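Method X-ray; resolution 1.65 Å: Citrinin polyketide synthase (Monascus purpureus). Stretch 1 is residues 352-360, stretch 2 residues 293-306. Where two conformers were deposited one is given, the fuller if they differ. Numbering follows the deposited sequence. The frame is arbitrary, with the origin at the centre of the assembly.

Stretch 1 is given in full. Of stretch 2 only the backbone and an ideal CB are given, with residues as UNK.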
ATOM      1  N   LYS A 352     -14.817  -6.340  -9.772  1.00 27.91           N
ATOM      2  CA  LYS A 352     -15.791  -5.673 -10.632  1.00 30.69           C
ATOM      3  C   LYS A 352     -15.095  -4.872 -11.718  1.00 29.06           C
ATOM      4  O   LYS A 352     -15.408  -5.012 -12.906  1.00 30.25           O
ATOM      5  CB  LYS A 352     -16.702  -4.772  -9.800  1.00 39.95           C
ATOM      6  CG  LYS A 352     -17.907  -4.246 -10.573  1.00 53.48           C
ATOM      7  CD  LYS A 352     -18.693  -3.201  -9.786  1.00 66.30           C
ATOM      8  CE  LYS A 352     -17.949  -1.867  -9.704  1.00 74.18           C
ATOM      9  NZ  LYS A 352     -18.704  -0.823  -8.952  1.00 77.18           N
ATOM     10  N   ILE A 353     -14.140  -4.027 -11.330  1.00 27.01           N
ATOM     11  CA  ILE A 353     -13.403  -3.237 -12.309  1.00 25.27           C
ATOM     12  C   ILE A 353     -12.714  -4.154 -13.303  1.00 24.33           C
ATOM     13  O   ILE A 353     -12.843  -3.991 -14.521  1.00 25.68           O
ATOM     14  CB  ILE A 353     -12.376  -2.333 -11.611  1.00 25.52           C
ATOM     15  CG1 ILE A 353     -13.066  -1.380 -10.615  1.00 28.01           C
ATOM     16  CG2 ILE A 353     -11.540  -1.584 -12.638  1.00 26.05           C
ATOM     17  CD1 ILE A 353     -13.928  -0.349 -11.236  1.00 29.94           C
ATOM     18  N   LEU A 354     -11.940  -5.111 -12.785  1.00 23.77           N
ATOM     19  CA  LEU A 354     -11.098  -5.964 -13.615  1.00 22.71           C
ATOM     20  C   LEU A 354     -11.926  -6.729 -14.633  1.00 23.85           C
ATOM     21  O   LEU A 354     -11.570  -6.793 -15.813  1.00 23.57           O
ATOM     22  CB  LEU A 354     -10.317  -6.917 -12.721  1.00 22.08           C
ATOM     23  CG  LEU A 354      -9.237  -6.244 -11.896  1.00 21.29           C
ATOM     24  CD1 LEU A 354      -8.835  -7.129 -10.728  1.00 20.58           C
ATOM     25  CD2 LEU A 354      -8.036  -5.953 -12.770  1.00 20.57           C
ATOM     26  N   THR A 355     -13.063  -7.270 -14.205  1.00 26.59           N
ATOM     27  CA  THR A 355     -13.922  -8.004 -15.122  1.00 28.54           C
ATOM     28  C   THR A 355     -14.470  -7.084 -16.206  1.00 29.96           C
ATOM     29  O   THR A 355     -14.549  -7.464 -17.383  1.00 30.30           O
ATOM     30  CB  THR A 355     -15.060  -8.645 -14.335  1.00 31.96           C
ATOM     31  OG1 THR A 355     -14.514  -9.584 -13.408  1.00 35.74           O
ATOM     32  CG2 THR A 355     -16.028  -9.358 -15.244  1.00 32.93           C
ATOM     33  N   SER A 356     -14.851  -5.866 -15.828  1.00 32.55           N
ATOM     34  CA  SER A 356     -15.482  -4.953 -16.767  1.00 33.61           C
ATOM     35  C   SER A 356     -14.537  -4.490 -17.868  1.00 32.12           C
ATOM     36  O   SER A 356     -15.015  -4.077 -18.928  1.00 35.87           O
ATOM     37  CB  SER A 356     -16.045  -3.747 -16.006  1.00 36.00           C
ATOM     38  OG  SER A 356     -15.009  -2.922 -15.495  1.00 37.50           O
ATOM     39  N   VAL A 357     -13.218  -4.542 -17.661  1.00 28.66           N
ATOM     40  CA  VAL A 357     -12.267  -4.087 -18.670  1.00 27.00           C
ATOM     41  C   VAL A 357     -11.635  -5.244 -19.445  1.00 28.40           C
ATOM     42  O   VAL A 357     -10.757  -5.008 -20.277  1.00 27.97           O
ATOM     43  CB  VAL A 357     -11.186  -3.182 -18.061  1.00 26.32           C
ATOM     44  CG1 VAL A 357     -11.856  -2.032 -17.303  1.00 25.86           C
ATOM     45  CG2 VAL A 357     -10.225  -3.945 -17.154  1.00 24.53           C
ATOM     46  N   GLY A 358     -12.049  -6.483 -19.193  1.00 29.53           N
ATOM     47  CA  GLY A 358     -11.632  -7.595 -20.038  1.00 30.96           C
ATOM     48  C   GLY A 358     -10.793  -8.658 -19.370  1.00 26.91           C
ATOM     49  O   GLY A 358     -10.385  -9.599 -20.060  1.00 27.15           O
ATOM     50  N   TYR A 359     -10.480  -8.593 -18.079  1.00 23.79           N
ATOM     51  CA  TYR A 359      -9.759  -9.694 -17.457  1.00 20.60           C
ATOM     52  C   TYR A 359     -10.691 -10.891 -17.313  1.00 26.22           C
ATOM     53  O   TYR A 359     -11.878 -10.735 -17.024  1.00 31.71           O
ATOM     54  CB  TYR A 359      -9.214  -9.262 -16.100  1.00 18.29           C
ATOM     55  CG  TYR A 359      -8.104  -8.215 -16.130  1.00 17.09           C
ATOM     56  CD1 TYR A 359      -8.395  -6.853 -16.194  1.00 18.62           C
ATOM     57  CD2 TYR A 359      -6.769  -8.601 -16.148  1.00 16.13           C
ATOM     58  CE1 TYR A 359      -7.368  -5.899 -16.214  1.00 17.94           C
ATOM     59  CE2 TYR A 359      -5.754  -7.673 -16.164  1.00 15.45           C
ATOM     60  CZ  TYR A 359      -6.057  -6.325 -16.216  1.00 17.98           C
ATOM     61  OH  TYR A 359      -5.040  -5.407 -16.235  1.00 19.18           O
ATOM     62  N   GLY A 360     -10.160 -12.093 -17.537  1.00 26.73           N
ATOM     63  CA  GLY A 360     -11.008 -13.268 -17.659  1.00 31.98           C
ATOM     64  C   GLY A 360     -11.144 -14.094 -16.399  1.00 35.91           C
ATOM     65  O   GLY A 360     -12.055 -14.920 -16.281  1.00 42.54           O
ATOM     66  N   UNK A 293      -8.591   6.639 -11.913  1.00 22.87           N
ATOM     67  CA  UNK A 293      -9.730   5.887 -12.430  1.00 25.60           C
ATOM     68  C   UNK A 293      -9.280   4.449 -12.608  1.00 26.02           C
ATOM     69  O   UNK A 293      -8.372   4.174 -13.394  1.00 26.00           O
ATOM     70  CB  UNK A 293     -10.251   6.475 -13.743  1.00 25.60           C
ATOM     71  N   UNK A 294      -9.857   3.544 -11.812  1.00 26.14           N
ATOM     72  CA  UNK A 294      -9.362   2.175 -11.791  1.00 24.48           C
ATOM     73  C   UNK A 294      -9.654   1.453 -13.095  1.00 25.26           C
ATOM     74  O   UNK A 294      -8.850   0.623 -13.539  1.00 25.74           O
ATOM     75  CB  UNK A 294      -9.979   1.407 -10.620  1.00 24.48           C
ATOM     76  N   UNK A 295     -10.801   1.736 -13.715  1.00 27.73           N
ATOM     77  CA  UNK A 295     -11.105   1.153 -15.029  1.00 32.01           C
ATOM     78  C   UNK A 295     -10.049   1.521 -16.061  1.00 28.29           C
ATOM     79  O   UNK A 295      -9.543   0.660 -16.804  1.00 24.98           O
ATOM     80  CB  UNK A 295     -12.482   1.615 -15.511  1.00 32.01           C
ATOM     81  N   UNK A 296      -9.731   2.805 -16.155  1.00 33.42           N
ATOM     82  CA  UNK A 296      -8.731   3.252 -17.119  0.91 35.70           C
ATOM     83  C   UNK A 296      -7.383   2.617 -16.814  1.00 31.89           C
ATOM     84  O   UNK A 296      -6.701   2.108 -17.714  1.00 28.12           O
ATOM     85  CB  UNK A 296      -8.615   4.778 -17.110  0.91 35.70           C
ATOM     86  N   UNK A 297      -6.983   2.613 -15.536  1.00 25.45           N
ATOM     87  CA  UNK A 297      -5.669   2.080 -15.202  1.00 22.87           C
ATOM     88  C   UNK A 297      -5.583   0.580 -15.491  1.00 22.47           C
ATOM     89  O   UNK A 297      -4.590   0.105 -16.050  1.00 24.37           O
ATOM     90  CB  UNK A 297      -5.350   2.351 -13.730  1.00 22.87           C
ATOM     91  N   UNK A 298      -6.597  -0.189 -15.091  1.00 21.44           N
ATOM     92  CA  UNK A 298      -6.497  -1.623 -15.254  1.00 22.75           C
ATOM     93  C   UNK A 298      -6.698  -2.001 -16.716  1.00 24.25           C
ATOM     94  O   UNK A 298      -6.168  -3.016 -17.163  1.00 23.84           O
ATOM     95  CB  UNK A 298      -7.518  -2.338 -14.366  1.00 22.75           C
ATOM     96  N   UNK A 299      -7.437  -1.195 -17.476  0.60 27.85           N
ATOM     97  CA  UNK A 299      -7.532  -1.419 -18.914  0.60 31.68           C
ATOM     98  C   UNK A 299      -6.182  -1.195 -19.583  0.60 27.51           C
ATOM     99  O   UNK A 299      -5.747  -1.997 -20.423  0.60 27.12           O
ATOM    100  CB  UNK A 299      -8.589  -0.501 -19.532  0.60 31.68           C
ATOM    101  N   UNK A 300      -5.499  -0.109 -19.220  1.00 26.54           N
ATOM    102  CA  UNK A 300      -4.153   0.125 -19.721  1.00 24.62           C
ATOM    103  C   UNK A 300      -3.254  -1.070 -19.433  1.00 22.11           C
ATOM    104  O   UNK A 300      -2.529  -1.548 -20.309  1.00 23.04           O
ATOM    105  CB  UNK A 300      -3.564   1.394 -19.101  1.00 24.62           C
ATOM    106  N   UNK A 301      -3.278  -1.551 -18.183  1.00 21.86           N
ATOM    107  CA  UNK A 301      -2.477  -2.705 -17.805  1.00 22.80           C
ATOM    108  C   UNK A 301      -2.852  -3.906 -18.657  1.00 22.03           C
ATOM    109  O   UNK A 301      -1.983  -4.651 -19.132  1.00 20.91           O
ATOM    110  CB  UNK A 301      -2.656  -3.026 -16.320  1.00 22.80           C
ATOM    111  N   UNK A 302      -4.152  -4.124 -18.863  1.00 21.88           N
ATOM    112  CA  UNK A 302      -4.584  -5.256 -19.674  1.00 22.75           C
ATOM    113  C   UNK A 302      -3.919  -5.252 -21.040  1.00 23.28           C
ATOM    114  O   UNK A 302      -3.487  -6.295 -21.536  1.00 22.79           O
ATOM    115  CB  UNK A 302      -6.105  -5.243 -19.835  1.00 22.75           C
ATOM    116  N   UNK A 303      -3.811  -4.081 -21.659  1.00 24.55           N
ATOM    117  CA  UNK A 303      -3.324  -4.009 -23.031  1.00 24.07           C
ATOM    118  C   UNK A 303      -1.833  -4.297 -23.109  1.00 23.88           C
ATOM    119  O   UNK A 303      -1.345  -4.726 -24.154  1.00 22.88           O
ATOM    120  CB  UNK A 303      -3.622  -2.632 -23.628  1.00 24.07           C
ATOM    121  N   UNK A 304      -1.112  -4.089 -22.010  1.00 20.37           N
ATOM    122  CA  UNK A 304       0.313  -4.396 -21.940  1.00 21.29           C
ATOM    123  C   UNK A 304       0.551  -5.887 -21.728  1.00 19.72           C
ATOM    124  O   UNK A 304       1.643  -6.382 -22.026  1.00 22.77           O
ATOM    125  CB  UNK A 304       0.973  -3.595 -20.816  1.00 21.29           C
ATOM    126  N   UNK A 305      -0.457  -6.615 -21.274  1.00 19.24           N
ATOM    127  CA  UNK A 305      -0.300  -8.048 -21.038  1.00 19.97           C
ATOM    128  C   UNK A 305      -0.417  -8.811 -22.337  1.00 22.24           C
ATOM    129  O   UNK A 305      -1.274  -8.518 -23.180  1.00 22.25           O
ATOM    130  CB  UNK A 305      -1.338  -8.553 -20.033  1.00 19.97           C
ATOM    131  N   UNK A 306       0.453  -9.804 -22.488  1.00 23.35           N
ATOM    132  CA  UNK A 306       0.196 -10.858 -23.451  1.00 22.16           C
ATOM    133  C   UNK A 306      -1.142 -11.531 -23.129  1.00 22.03           C
ATOM    134  O   UNK A 306      -1.572 -11.541 -21.972  1.00 21.08           O
ATOM    135  CB  UNK A 306       1.335 -11.879 -23.451  1.00 22.16           C
TER

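Position 293 precedes the helix, with its CB beyond reach of stretch 1. A residue that can cap would suit, such as Asn, Asp, Ser or Thr. It is N293, whose OD1 accepts from the backbone N of position 296 at 2.8 Å.

At 294 CB points toward stretch 1 and lies 3.9 Å from I353 CG2. An apolar side chain fits. It is L294, which packs against I353.

At 295 CB points sideways, 4.1 Å from V357 CG1 and 4.4 Å from I353 CG2. A long chain could cover these methyls with its stem, and many residues would do. It is E295, with CG 3.8 Å from I353 CD1.

Position 296 points away, so stretch 1 sets no preference; it is I296. Position 297 points sideways with nothing of stretch 1 near CB; it is S297.

At 298 CB points toward stretch 1, into a tight space. L354 CD2 and Y359 CE1 lie 4.0 Å, and V357 CG2 4.2 Å, from the CB of 298. A small or beta-branched residue such as Ala, Ser, Thr or Val suits. It is T298. T298 OG1 donates to L294 O at 2.8 Å; T298 OG1 also lies 3.4 Å from I353 CG2 and 3.5 Å from V357 CG2. The T298 backbone O accepts from Y359 OH at 2.8 Å, a bond that does not depend on the side chain here.

At 299 CB is sideways, 4.0 Å from V357 CB. A long, flexible chain could pass over the valine. It is R299: V357 CG1 lies over one face of the guanidinium, 3.4 Å from NH2. A water accepts from R299 NE at 2.7 Å and donates a weak bond to V357 O at 3.3 Å.

At 301 CB points toward stretch 1, only 3.4 Å from Y359 OH. An aliphatic chain could lie along the ring edge. It is I301, with CG2 3.1 Å from Y359 OH.

At 302 CB points toward stretch 1, 3.8 Å from Y359 OH. The tyrosine face and the carbonyl of G358 lie within range, so a ring or a polar chain would suit. It is H302. Its edge meets the Y359 face, centroids 4.8 Å apart and planes at 86°. H302 NE2 lies 3.2 Å from G358 O.

At 305 the chain leaves the helix and CB points toward stretch 1. A longer apolar chain could reach the tyrosine. It is L305, with CD1 3.9 Å from Y359 CE2.

At 300, 303, 304 and 306 nothing of stretch 1 lies within 5.5 Å of CB, so it sets no preference; they are N300, R303, I304 and R306.

Stretch 2 293-306: NLEISTRNIHRILR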
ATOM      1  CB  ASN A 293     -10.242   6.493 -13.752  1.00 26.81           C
ATOM      2  CG  ASN A 293     -11.422   5.712 -14.347  1.00 31.98           C
ATOM      3  OD1 ASN A 293     -11.342   4.495 -14.575  1.00 30.49           O
ATOM      4  ND2 ASN A 293     -12.518   6.419 -14.620  1.00 39.06           N
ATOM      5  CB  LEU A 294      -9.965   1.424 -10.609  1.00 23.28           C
ATOM      6  CG  LEU A 294      -9.537   1.936  -9.239  1.00 24.46           C
ATOM      7  CD1 LEU A 294     -10.084   1.020  -8.159  1.00 26.88           C
ATOM      8  CD2 LEU A 294      -8.004   2.064  -9.086  1.00 23.00           C
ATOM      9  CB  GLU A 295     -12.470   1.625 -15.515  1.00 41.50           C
ATOM     10  CG  GLU A 295     -13.651   0.961 -14.838  1.00 52.29           C
ATOM     11  CD  GLU A 295     -14.968   1.293 -15.514  1.00 63.12           C
ATOM     12  OE1 GLU A 295     -14.946   1.678 -16.705  1.00 64.55           O
ATOM     13  OE2 GLU A 295     -16.019   1.166 -14.846  1.00 69.27           O
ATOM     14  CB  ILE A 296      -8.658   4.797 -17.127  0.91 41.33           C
ATOM     15  CG1 ILE A 296      -9.955   5.370 -17.684  0.91 41.58           C
ATOM     16  CG2 ILE A 296      -7.442   5.294 -17.887  0.91 37.42           C
ATOM     17  CD1 ILE A 296     -10.040   6.892 -17.576  0.91 40.42           C
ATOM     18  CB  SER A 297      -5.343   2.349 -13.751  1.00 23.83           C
ATOM     19  OG  SER A 297      -5.206   3.735 -13.567  1.00 25.09           O
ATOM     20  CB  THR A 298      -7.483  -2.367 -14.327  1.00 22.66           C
ATOM     21  OG1 THR A 298      -8.824  -2.000 -14.644  1.00 25.27           O
ATOM     22  CG2 THR A 298      -7.196  -2.099 -12.801  1.00 23.28           C
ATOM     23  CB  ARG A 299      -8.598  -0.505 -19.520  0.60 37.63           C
ATOM     24  CG  ARG A 299      -8.883  -0.804 -20.997  0.60 45.96           C
ATOM     25  CD  ARG A 299     -10.034   0.018 -21.536  0.60 52.95           C
ATOM     26  NE  ARG A 299     -11.342  -0.443 -21.065  0.60 55.95           N
ATOM     27  CZ  ARG A 299     -12.134   0.222 -20.226  0.60 68.25           C
ATOM     28  NH1 ARG A 299     -11.778   1.405 -19.733  0.60 74.97           N
ATOM     29  NH2 ARG A 299     -13.304  -0.301 -19.880  0.60 66.20           N
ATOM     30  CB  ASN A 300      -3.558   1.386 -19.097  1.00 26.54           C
ATOM     31  CG  ASN A 300      -4.268   2.658 -19.519  1.00 29.29           C
ATOM     32  OD1 ASN A 300      -4.913   2.719 -20.565  1.00 30.51           O
ATOM     33  ND2 ASN A 300      -4.119   3.689 -18.716  1.00 29.63           N
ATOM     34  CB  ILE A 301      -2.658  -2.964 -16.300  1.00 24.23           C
ATOM     35  CG1 ILE A 301      -1.994  -1.801 -15.537  1.00 25.47           C
ATOM     36  CG2 ILE A 301      -2.163  -4.342 -15.966  1.00 21.14           C
ATOM     37  CD1 ILE A 301      -2.293  -1.770 -14.040  1.00 24.80           C
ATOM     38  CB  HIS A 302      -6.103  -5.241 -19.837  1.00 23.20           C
ATOM     39  CG  HIS A 302      -6.652  -6.502 -20.408  1.00 24.42           C
ATOM     40  ND1 HIS A 302      -6.828  -6.693 -21.761  1.00 27.88           N
ATOM     41  CD2 HIS A 302      -7.068  -7.639 -19.811  1.00 21.70           C
ATOM     42  CE1 HIS A 302      -7.323  -7.903 -21.969  1.00 27.72           C
ATOM     43  NE2 HIS A 302      -7.461  -8.509 -20.801  1.00 24.40           N
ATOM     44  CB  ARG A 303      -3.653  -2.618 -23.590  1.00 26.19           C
ATOM     45  CG  ARG A 303      -3.317  -2.402 -25.085  1.00 31.55           C
ATOM     46  CD  ARG A 303      -3.971  -3.429 -26.013  1.00 39.32           C
ATOM     47  NE  ARG A 303      -5.436  -3.376 -25.972  1.00 46.62           N
ATOM     48  CZ  ARG A 303      -6.221  -3.022 -26.988  1.00 51.54           C
ATOM     49  NH1 ARG A 303      -5.709  -2.691 -28.168  1.00 49.57           N
ATOM     50  NH2 ARG A 303      -7.537  -3.011 -26.821  1.00 55.92           N
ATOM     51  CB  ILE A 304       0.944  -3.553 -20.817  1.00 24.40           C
ATOM     52  CG1 ILE A 304       0.853  -2.056 -21.185  1.00 29.32           C
ATOM     53  CG2 ILE A 304       2.396  -3.905 -20.572  1.00 25.47           C
ATOM     54  CD1 ILE A 304       1.108  -1.108 -20.006  1.00 30.91           C
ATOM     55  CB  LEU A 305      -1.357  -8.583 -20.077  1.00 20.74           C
ATOM     56  CG  LEU A 305      -1.205  -8.116 -18.630  1.00 23.00           C
ATOM     57  CD1 LEU A 305      -2.353  -8.586 -17.759  1.00 25.40           C
ATOM     58  CD2 LEU A 305       0.112  -8.609 -18.046  1.00 22.90           C
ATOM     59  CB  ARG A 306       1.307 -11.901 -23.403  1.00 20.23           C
ATOM     60  CG  ARG A 306       2.692 -11.399 -23.749  1.00 19.79           C
ATOM     61  CD  ARG A 306       3.730 -12.359 -23.221  1.00 22.01           C
ATOM     62  NE  ARG A 306       3.450 -13.743 -23.622  1.00 24.00           N
ATOM     63  CZ  ARG A 306       3.964 -14.327 -24.713  1.00 26.15           C
ATOM     64  NH1 ARG A 306       4.812 -13.660 -25.459  1.00 26.05           N
ATOM     65  NH2 ARG A 306       3.677 -15.599 -25.025  1.00 27.84           N
TER
HETATM   66  O   HOH W   1     -12.292  -2.708 -22.128  1.00 38.93           O
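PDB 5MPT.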